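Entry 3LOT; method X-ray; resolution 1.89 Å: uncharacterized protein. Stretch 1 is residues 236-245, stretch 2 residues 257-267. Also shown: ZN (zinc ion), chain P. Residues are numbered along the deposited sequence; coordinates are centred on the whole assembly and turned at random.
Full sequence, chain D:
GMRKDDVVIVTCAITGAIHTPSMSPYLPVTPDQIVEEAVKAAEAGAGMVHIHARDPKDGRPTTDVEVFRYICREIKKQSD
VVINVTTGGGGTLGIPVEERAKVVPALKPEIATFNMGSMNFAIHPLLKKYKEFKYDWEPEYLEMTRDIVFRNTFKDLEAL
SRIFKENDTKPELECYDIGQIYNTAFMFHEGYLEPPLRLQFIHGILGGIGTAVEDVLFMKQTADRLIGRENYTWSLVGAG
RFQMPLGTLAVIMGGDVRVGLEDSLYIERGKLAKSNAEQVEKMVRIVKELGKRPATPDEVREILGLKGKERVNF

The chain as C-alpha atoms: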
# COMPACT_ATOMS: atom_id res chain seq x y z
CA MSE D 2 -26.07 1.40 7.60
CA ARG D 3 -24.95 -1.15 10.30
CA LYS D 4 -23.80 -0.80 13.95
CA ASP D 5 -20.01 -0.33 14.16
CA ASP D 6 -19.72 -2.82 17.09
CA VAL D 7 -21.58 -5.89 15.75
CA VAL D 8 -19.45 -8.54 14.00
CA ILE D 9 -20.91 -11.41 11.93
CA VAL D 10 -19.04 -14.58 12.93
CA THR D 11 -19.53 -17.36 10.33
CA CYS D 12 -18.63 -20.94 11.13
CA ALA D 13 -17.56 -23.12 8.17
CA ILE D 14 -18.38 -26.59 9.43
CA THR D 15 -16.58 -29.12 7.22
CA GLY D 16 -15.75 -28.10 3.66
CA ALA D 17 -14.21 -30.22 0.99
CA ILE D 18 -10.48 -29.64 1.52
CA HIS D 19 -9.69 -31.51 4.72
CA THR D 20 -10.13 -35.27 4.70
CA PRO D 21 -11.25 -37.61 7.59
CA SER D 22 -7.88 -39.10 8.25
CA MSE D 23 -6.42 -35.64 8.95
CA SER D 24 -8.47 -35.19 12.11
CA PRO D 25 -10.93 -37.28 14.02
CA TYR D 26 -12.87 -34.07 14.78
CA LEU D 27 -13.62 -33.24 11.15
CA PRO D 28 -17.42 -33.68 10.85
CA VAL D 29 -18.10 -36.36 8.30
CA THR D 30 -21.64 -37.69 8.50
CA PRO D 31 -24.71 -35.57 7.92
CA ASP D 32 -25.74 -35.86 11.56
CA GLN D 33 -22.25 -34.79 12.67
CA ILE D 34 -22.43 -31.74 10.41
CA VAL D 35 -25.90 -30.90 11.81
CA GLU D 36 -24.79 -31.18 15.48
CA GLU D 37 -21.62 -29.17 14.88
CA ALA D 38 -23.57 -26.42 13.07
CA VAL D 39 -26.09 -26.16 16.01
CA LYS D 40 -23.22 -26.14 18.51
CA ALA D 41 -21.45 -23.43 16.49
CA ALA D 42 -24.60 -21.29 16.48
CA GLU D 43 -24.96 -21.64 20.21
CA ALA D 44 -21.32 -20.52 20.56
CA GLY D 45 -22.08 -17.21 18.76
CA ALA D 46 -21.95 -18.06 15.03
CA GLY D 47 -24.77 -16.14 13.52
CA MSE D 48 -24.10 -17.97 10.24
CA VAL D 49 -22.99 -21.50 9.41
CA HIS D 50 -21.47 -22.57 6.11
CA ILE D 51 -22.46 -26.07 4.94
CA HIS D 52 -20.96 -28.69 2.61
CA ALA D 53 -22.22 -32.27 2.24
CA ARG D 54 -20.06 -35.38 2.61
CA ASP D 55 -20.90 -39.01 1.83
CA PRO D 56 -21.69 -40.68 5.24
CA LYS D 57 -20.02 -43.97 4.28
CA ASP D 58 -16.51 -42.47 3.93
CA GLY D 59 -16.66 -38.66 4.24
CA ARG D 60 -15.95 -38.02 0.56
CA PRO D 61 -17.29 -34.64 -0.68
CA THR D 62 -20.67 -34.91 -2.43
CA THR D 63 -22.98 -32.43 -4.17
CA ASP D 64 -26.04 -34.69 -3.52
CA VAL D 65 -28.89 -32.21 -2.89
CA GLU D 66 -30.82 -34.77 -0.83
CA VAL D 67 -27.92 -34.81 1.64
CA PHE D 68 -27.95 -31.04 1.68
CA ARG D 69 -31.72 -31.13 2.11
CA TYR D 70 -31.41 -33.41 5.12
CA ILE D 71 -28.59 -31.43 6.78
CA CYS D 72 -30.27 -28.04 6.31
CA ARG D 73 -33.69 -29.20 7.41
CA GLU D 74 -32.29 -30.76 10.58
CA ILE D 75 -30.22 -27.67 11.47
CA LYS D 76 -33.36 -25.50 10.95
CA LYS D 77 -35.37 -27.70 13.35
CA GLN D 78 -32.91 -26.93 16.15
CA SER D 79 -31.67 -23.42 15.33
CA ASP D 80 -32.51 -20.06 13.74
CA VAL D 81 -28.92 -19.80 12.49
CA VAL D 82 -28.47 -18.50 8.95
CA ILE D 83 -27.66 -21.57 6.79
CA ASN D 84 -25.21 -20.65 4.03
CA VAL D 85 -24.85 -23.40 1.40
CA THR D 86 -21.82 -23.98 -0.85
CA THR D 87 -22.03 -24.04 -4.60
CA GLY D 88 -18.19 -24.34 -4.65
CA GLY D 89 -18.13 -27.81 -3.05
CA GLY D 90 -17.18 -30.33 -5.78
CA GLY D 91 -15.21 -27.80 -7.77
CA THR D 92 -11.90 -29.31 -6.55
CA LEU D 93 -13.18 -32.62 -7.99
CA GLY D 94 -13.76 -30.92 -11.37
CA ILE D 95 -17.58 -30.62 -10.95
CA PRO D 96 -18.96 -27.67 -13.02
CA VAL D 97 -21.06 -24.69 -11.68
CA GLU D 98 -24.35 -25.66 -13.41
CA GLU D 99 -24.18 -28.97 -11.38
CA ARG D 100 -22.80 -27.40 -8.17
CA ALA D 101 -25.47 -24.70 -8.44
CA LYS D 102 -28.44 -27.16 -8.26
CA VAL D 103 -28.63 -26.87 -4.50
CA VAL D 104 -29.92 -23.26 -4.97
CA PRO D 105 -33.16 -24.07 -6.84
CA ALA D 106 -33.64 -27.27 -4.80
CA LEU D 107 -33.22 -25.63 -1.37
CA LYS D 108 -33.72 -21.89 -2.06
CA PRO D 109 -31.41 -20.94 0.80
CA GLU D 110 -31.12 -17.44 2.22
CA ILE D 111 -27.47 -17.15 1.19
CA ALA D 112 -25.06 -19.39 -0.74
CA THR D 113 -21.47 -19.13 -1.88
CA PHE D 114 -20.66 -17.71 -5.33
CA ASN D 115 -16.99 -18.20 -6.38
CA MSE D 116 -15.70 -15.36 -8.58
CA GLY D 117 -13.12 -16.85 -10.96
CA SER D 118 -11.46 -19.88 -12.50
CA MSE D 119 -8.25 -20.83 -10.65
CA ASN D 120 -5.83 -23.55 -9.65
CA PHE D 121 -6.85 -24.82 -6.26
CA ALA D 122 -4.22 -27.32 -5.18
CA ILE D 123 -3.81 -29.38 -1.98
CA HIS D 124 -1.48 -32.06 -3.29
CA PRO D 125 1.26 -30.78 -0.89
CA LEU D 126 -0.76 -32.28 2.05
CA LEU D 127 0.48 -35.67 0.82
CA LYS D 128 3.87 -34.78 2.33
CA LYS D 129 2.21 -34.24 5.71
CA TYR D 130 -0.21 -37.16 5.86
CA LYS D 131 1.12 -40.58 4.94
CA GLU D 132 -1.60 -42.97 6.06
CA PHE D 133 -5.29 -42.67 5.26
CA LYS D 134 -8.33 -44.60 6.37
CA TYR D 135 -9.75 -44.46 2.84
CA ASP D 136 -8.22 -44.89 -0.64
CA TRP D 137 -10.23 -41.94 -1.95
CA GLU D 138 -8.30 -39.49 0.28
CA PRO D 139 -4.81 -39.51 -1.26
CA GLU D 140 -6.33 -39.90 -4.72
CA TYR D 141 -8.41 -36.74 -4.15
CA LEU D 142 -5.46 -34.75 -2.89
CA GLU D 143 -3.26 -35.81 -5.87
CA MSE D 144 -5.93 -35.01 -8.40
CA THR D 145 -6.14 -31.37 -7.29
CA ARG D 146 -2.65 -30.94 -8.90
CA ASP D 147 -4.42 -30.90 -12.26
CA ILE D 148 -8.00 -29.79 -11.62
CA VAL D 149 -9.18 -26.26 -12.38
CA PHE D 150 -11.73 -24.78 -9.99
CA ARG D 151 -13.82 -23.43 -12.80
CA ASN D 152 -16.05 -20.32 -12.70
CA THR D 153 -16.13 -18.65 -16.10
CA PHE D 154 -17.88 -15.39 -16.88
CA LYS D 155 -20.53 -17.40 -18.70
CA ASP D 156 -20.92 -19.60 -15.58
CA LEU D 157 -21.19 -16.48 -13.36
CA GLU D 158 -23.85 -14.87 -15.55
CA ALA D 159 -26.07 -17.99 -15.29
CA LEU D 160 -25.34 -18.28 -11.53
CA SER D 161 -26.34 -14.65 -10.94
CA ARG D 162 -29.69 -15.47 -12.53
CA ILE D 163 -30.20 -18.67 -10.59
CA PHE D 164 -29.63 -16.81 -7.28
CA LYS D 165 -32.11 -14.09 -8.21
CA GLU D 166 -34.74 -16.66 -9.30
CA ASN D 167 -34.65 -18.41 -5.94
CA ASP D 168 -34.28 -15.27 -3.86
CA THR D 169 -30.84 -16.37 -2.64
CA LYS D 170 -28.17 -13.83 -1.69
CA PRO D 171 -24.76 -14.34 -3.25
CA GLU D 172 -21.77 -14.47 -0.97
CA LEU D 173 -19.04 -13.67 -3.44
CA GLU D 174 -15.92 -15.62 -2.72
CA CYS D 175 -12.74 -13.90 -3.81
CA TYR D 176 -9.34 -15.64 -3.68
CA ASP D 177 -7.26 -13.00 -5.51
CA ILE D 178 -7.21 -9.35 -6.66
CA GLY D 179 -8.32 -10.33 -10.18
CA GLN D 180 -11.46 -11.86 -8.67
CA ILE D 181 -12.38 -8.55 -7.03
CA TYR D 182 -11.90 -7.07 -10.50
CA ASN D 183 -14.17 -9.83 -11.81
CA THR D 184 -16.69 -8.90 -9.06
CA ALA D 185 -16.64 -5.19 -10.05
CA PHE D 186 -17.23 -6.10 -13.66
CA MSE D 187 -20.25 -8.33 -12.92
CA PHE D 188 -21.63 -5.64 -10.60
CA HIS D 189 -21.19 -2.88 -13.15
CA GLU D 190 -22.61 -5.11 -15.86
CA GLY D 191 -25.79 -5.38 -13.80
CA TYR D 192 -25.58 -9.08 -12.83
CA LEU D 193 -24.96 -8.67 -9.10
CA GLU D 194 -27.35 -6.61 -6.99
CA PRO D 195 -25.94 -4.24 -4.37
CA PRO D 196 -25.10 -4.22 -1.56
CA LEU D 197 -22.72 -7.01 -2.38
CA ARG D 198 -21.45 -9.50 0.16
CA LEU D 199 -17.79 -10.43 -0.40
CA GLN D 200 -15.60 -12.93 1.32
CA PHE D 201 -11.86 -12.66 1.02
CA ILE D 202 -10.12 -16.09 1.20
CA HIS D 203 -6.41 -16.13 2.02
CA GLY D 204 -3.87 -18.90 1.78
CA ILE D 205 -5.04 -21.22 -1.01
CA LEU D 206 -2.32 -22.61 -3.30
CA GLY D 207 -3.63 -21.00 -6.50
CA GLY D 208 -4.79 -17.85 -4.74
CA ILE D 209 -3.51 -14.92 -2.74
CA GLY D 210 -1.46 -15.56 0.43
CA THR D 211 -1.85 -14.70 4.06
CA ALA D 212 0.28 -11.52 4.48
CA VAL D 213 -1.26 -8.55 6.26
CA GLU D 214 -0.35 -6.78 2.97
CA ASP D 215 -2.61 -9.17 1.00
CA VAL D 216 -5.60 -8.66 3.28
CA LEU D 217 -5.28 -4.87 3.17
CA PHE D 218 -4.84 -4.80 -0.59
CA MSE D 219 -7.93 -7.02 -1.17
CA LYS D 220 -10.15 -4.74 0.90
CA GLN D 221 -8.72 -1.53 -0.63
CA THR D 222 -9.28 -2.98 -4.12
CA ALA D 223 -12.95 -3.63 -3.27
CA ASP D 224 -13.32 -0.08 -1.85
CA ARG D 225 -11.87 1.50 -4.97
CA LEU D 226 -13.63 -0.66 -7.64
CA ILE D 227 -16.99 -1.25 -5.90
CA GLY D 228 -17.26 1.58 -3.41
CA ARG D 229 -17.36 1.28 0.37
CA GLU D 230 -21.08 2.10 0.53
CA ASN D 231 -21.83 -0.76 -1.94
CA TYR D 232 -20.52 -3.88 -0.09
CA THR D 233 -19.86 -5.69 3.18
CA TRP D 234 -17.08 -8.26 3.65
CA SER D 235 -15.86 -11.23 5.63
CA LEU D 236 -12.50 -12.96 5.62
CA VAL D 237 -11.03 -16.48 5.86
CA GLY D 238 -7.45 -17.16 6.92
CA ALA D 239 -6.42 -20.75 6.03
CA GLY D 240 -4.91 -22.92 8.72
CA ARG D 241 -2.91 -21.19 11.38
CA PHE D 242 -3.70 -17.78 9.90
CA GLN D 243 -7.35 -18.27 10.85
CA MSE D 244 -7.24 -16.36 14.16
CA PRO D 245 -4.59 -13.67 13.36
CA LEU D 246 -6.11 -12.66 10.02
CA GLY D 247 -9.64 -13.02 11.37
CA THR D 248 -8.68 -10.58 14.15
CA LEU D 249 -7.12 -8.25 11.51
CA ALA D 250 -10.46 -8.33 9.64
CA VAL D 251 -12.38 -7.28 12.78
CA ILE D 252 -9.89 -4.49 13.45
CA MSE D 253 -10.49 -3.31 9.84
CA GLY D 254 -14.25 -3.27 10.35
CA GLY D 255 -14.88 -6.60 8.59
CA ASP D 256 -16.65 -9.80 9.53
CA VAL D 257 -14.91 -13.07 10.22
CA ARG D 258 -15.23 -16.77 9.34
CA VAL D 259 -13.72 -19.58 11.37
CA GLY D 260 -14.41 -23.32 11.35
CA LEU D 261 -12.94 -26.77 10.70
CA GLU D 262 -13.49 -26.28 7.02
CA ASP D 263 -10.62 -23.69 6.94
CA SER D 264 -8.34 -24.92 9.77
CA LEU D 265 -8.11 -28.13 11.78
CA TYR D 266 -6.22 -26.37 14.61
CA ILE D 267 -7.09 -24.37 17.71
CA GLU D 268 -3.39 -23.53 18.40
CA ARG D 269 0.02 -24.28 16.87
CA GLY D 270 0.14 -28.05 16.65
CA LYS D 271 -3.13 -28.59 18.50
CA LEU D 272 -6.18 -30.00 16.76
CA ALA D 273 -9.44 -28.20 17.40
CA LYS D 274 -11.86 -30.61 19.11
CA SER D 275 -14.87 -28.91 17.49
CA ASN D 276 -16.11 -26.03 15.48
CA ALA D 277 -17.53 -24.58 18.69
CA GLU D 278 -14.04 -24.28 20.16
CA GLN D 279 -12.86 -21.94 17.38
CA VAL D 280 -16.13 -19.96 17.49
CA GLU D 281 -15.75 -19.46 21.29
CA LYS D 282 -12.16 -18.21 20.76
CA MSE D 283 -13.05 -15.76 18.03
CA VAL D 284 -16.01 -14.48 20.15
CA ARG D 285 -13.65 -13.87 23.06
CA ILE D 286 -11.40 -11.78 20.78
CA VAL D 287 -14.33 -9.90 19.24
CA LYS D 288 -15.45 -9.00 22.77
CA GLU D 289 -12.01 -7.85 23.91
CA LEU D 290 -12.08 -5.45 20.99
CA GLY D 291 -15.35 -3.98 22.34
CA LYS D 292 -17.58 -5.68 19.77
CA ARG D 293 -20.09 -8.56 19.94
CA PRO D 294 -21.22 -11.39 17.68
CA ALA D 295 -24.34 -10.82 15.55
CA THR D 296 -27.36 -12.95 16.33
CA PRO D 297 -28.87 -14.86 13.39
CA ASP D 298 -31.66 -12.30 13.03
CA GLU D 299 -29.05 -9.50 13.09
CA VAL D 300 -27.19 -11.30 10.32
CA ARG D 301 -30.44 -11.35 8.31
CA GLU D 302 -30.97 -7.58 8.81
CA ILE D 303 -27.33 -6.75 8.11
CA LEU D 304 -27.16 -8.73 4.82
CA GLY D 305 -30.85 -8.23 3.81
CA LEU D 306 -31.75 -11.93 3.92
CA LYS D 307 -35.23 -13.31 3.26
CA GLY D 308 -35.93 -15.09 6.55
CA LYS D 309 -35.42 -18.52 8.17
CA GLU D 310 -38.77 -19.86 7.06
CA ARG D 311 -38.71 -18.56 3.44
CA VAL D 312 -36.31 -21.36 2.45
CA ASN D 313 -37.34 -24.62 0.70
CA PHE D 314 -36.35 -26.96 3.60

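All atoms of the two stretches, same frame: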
# COMPACT_ATOMS: atom_id res chain seq x y z
N LEU D 236 -13.81 -12.40 5.97
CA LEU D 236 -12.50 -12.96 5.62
C LEU D 236 -12.28 -14.34 6.23
O LEU D 236 -12.82 -14.64 7.32
CB LEU D 236 -11.42 -12.02 6.10
CG LEU D 236 -9.94 -12.43 5.98
CD1 LEU D 236 -9.05 -11.20 5.75
CD2 LEU D 236 -9.51 -13.26 7.19
N VAL D 237 -11.54 -15.17 5.49
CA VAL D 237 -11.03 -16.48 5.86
C VAL D 237 -9.50 -16.46 5.80
O VAL D 237 -8.91 -16.15 4.75
CB VAL D 237 -11.45 -17.57 4.87
CG1 VAL D 237 -10.81 -18.94 5.25
CG2 VAL D 237 -12.98 -17.67 4.79
N GLY D 238 -8.85 -16.77 6.91
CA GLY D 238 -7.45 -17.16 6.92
C GLY D 238 -7.30 -18.68 7.00
O GLY D 238 -7.84 -19.29 7.90
N ALA D 239 -6.61 -19.29 6.04
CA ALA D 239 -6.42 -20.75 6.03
C ALA D 239 -5.47 -21.16 7.14
O ALA D 239 -4.51 -20.47 7.46
CB ALA D 239 -5.86 -21.21 4.65
N GLY D 240 -5.80 -22.28 7.78
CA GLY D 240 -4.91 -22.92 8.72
C GLY D 240 -4.61 -22.04 9.89
O GLY D 240 -5.49 -21.46 10.45
N ARG D 241 -3.34 -21.94 10.23
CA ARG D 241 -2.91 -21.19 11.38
C ARG D 241 -3.07 -19.69 11.26
O ARG D 241 -2.88 -18.99 12.22
CB ARG D 241 -1.47 -21.51 11.66
CG ARG D 241 -0.53 -20.99 10.63
CD ARG D 241 0.87 -21.51 11.01
NE ARG D 241 1.90 -21.02 10.12
CZ ARG D 241 2.52 -19.84 10.24
NH1 ARG D 241 3.47 -19.52 9.36
NH2 ARG D 241 2.20 -18.97 11.21
N PHE D 242 -3.44 -19.20 10.08
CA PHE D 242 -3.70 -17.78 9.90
C PHE D 242 -5.14 -17.42 10.19
O PHE D 242 -5.52 -16.25 10.12
CB PHE D 242 -3.31 -17.34 8.46
CG PHE D 242 -1.84 -17.51 8.21
CD1 PHE D 242 -0.95 -16.62 8.70
CD2 PHE D 242 -1.38 -18.64 7.58
CE1 PHE D 242 0.40 -16.81 8.48
CE2 PHE D 242 -0.05 -18.82 7.37
CZ PHE D 242 0.84 -17.91 7.84
N GLN D 243 -5.92 -18.43 10.58
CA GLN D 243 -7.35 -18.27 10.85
C GLN D 243 -7.60 -17.19 11.91
O GLN D 243 -8.40 -16.28 11.69
CB GLN D 243 -7.98 -19.60 11.29
CG GLN D 243 -9.48 -19.51 11.63
CD GLN D 243 -10.10 -20.87 11.90
OE1 GLN D 243 -10.79 -21.43 11.05
NE2 GLN D 243 -9.78 -21.43 13.04
N MSE D 244 -6.94 -17.30 13.06
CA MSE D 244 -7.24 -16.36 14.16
C MSE D 244 -6.57 -14.99 13.96
O MSE D 244 -7.21 -13.95 14.14
CB MSE D 244 -6.94 -16.99 15.52
CG MSE D 244 -7.80 -18.20 15.88
SE MSE D 244 -9.67 -17.76 16.08
CE MSE D 244 -10.37 -19.62 16.06
N PRO D 245 -5.27 -14.96 13.58
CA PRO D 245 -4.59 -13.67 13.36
C PRO D 245 -5.26 -12.80 12.26
O PRO D 245 -5.60 -11.60 12.49
CB PRO D 245 -3.16 -14.08 12.94
CG PRO D 245 -2.98 -15.39 13.51
CD PRO D 245 -4.34 -16.08 13.43
N VAL D 257 -15.85 -11.99 10.13
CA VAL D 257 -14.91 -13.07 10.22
C VAL D 257 -15.58 -14.45 10.10
O VAL D 257 -16.72 -14.67 10.55
CB VAL D 257 -14.12 -12.95 11.51
CG1 VAL D 257 -15.08 -12.96 12.76
CG2 VAL D 257 -13.08 -14.07 11.60
N ARG D 258 -14.85 -15.37 9.46
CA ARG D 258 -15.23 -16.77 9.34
C ARG D 258 -14.14 -17.61 9.96
O ARG D 258 -12.92 -17.32 9.78
CB ARG D 258 -15.40 -17.17 7.87
CG ARG D 258 -15.64 -18.64 7.63
CD ARG D 258 -16.11 -18.94 6.21
NE ARG D 258 -15.29 -19.95 5.57
CZ ARG D 258 -15.52 -20.44 4.37
NH1 ARG D 258 -16.60 -20.08 3.65
NH2 ARG D 258 -14.69 -21.34 3.87
N VAL D 259 -14.59 -18.61 10.73
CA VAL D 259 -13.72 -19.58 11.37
C VAL D 259 -14.32 -20.96 11.02
O VAL D 259 -15.24 -21.06 10.20
CB VAL D 259 -13.62 -19.36 12.89
CG1 VAL D 259 -13.00 -18.00 13.20
CG2 VAL D 259 -15.02 -19.51 13.61
N GLY D 260 -13.78 -22.02 11.57
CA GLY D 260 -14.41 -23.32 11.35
C GLY D 260 -13.43 -24.34 10.82
O GLY D 260 -12.39 -23.97 10.25
N LEU D 261 -13.78 -25.61 11.05
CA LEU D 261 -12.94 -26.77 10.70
C LEU D 261 -12.81 -26.94 9.22
O LEU D 261 -11.89 -27.57 8.76
CB LEU D 261 -13.47 -28.07 11.33
CG LEU D 261 -13.54 -28.14 12.86
CD1 LEU D 261 -13.84 -29.57 13.34
CD2 LEU D 261 -12.30 -27.68 13.46
N GLU D 262 -13.72 -26.34 8.44
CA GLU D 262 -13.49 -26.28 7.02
C GLU D 262 -12.15 -25.62 6.60
O GLU D 262 -11.52 -26.08 5.63
CB GLU D 262 -14.66 -25.61 6.31
CG GLU D 262 -14.34 -25.10 4.91
CD GLU D 262 -15.62 -24.77 4.14
OE1 GLU D 262 -16.76 -24.91 4.65
OE2 GLU D 262 -15.42 -24.39 3.00
N ASP D 263 -11.75 -24.55 7.31
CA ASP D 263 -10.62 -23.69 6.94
C ASP D 263 -9.35 -24.01 7.73
O ASP D 263 -8.23 -23.79 7.24
CB ASP D 263 -10.99 -22.21 7.17
CG ASP D 263 -12.29 -21.80 6.46
OD1 ASP D 263 -12.49 -22.26 5.33
OD2 ASP D 263 -13.09 -21.01 7.01
N SER D 264 -9.50 -24.50 8.96
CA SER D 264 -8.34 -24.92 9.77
C SER D 264 -8.73 -26.04 10.73
O SER D 264 -9.78 -25.97 11.39
CB SER D 264 -7.82 -23.76 10.59
OG SER D 264 -6.80 -24.14 11.52
N LEU D 265 -7.85 -27.03 10.85
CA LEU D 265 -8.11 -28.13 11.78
C LEU D 265 -7.59 -27.82 13.18
O LEU D 265 -7.78 -28.63 14.08
CB LEU D 265 -7.48 -29.42 11.26
CG LEU D 265 -8.01 -29.96 9.93
CD1 LEU D 265 -7.21 -31.18 9.44
CD2 LEU D 265 -9.50 -30.30 10.02
N TYR D 266 -6.98 -26.66 13.38
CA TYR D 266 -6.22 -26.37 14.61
C TYR D 266 -6.88 -25.30 15.46
O TYR D 266 -7.62 -24.44 14.96
CB TYR D 266 -4.77 -26.00 14.25
CG TYR D 266 -4.04 -27.17 13.64
CD1 TYR D 266 -3.37 -28.08 14.44
CD2 TYR D 266 -4.07 -27.42 12.28
CE1 TYR D 266 -2.75 -29.18 13.91
CE2 TYR D 266 -3.41 -28.52 11.73
CZ TYR D 266 -2.77 -29.39 12.55
OH TYR D 266 -2.12 -30.50 12.02
N ILE D 267 -6.67 -25.41 16.76
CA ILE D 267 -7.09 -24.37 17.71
C ILE D 267 -5.86 -23.51 18.11
O ILE D 267 -5.99 -22.28 18.26
CB ILE D 267 -7.81 -24.94 18.95
CG1 ILE D 267 -8.45 -23.79 19.75
CG2 ILE D 267 -6.84 -25.78 19.78
CD1 ILE D 267 -9.60 -23.00 18.97
ZN ZN P . -16.90 -23.79 1.58
O HOH W 1 -10.28 -16.42 9.45
O HOH W 2 -5.89 -22.41 13.27
O HOH W 3 -7.92 -21.78 14.84

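The two stretches begin as neighbouring strands, 236-238 and 257-259, that run in the same general direction with their axes 39° apart. Leu-236 lies beside Val-257, and the backbone is joined there by one hydrogen bond, from Arg-258 N to Leu-236 O at 3.0 Å.

Val-237 meets the side chains of stretch 2. Its CG2 lies over one face of the Arg-258 guanidinium, 3.3 Å from Arg-258 NE. Its CG1 is 3.4 Å from Asp-263 CG. These two partners are themselves paired: Arg-258 NE donates to Asp-263 OD2 and Arg-258 NH2 to Asp-263 OD1, both at 2.8 Å and nearly straight. The valine thus packs against a salt bridge whose charges are already matched. Arg-258 NH2 also forms a salt bridge with Glu-262 OE2 at 3.3 Å, and that same oxygen binds the zinc ion.

At Gly-238 the strands have moved apart, and water fills the gap. Water 1 accepts from Gly-238 N at 2.9 Å and lies 2.8 Å from Arg-258 O.

Direct backbone bonding returns at Gly-240. Its N donates to Asp-263 O at 2.9 Å, almost in line. Gly-240 has a positive phi, which favours glycine. Water 2 donates to Gly-240 O at 3.0 Å and to Tyr-266 O at 3.2 Å. Ser-264 OG accepts from Tyr-266 N at 3.1 Å, which steadies the loop.

The CA-to-CB bond of Arg-241 points sideways and the end of its side chain does not approach stretch 2; Phe-242 makes no contact with stretch 2. Gln-243 then reaches across in an extended t,t conformation and has the largest covered area of stretch 1. Its OE1 lies 3.5 Å from Val-259 CA and 3.1 Å from Gly-260 N. Water 3 links its amide to Tyr-266 O: it accepts weakly from Gln-243 NE2 at 2.6 Å and donates to Tyr-266 O at 2.7 Å.

Met-244, a selenomethionine, adds an apolar contact, with its CE 4.2 Å from Val-259 CG1.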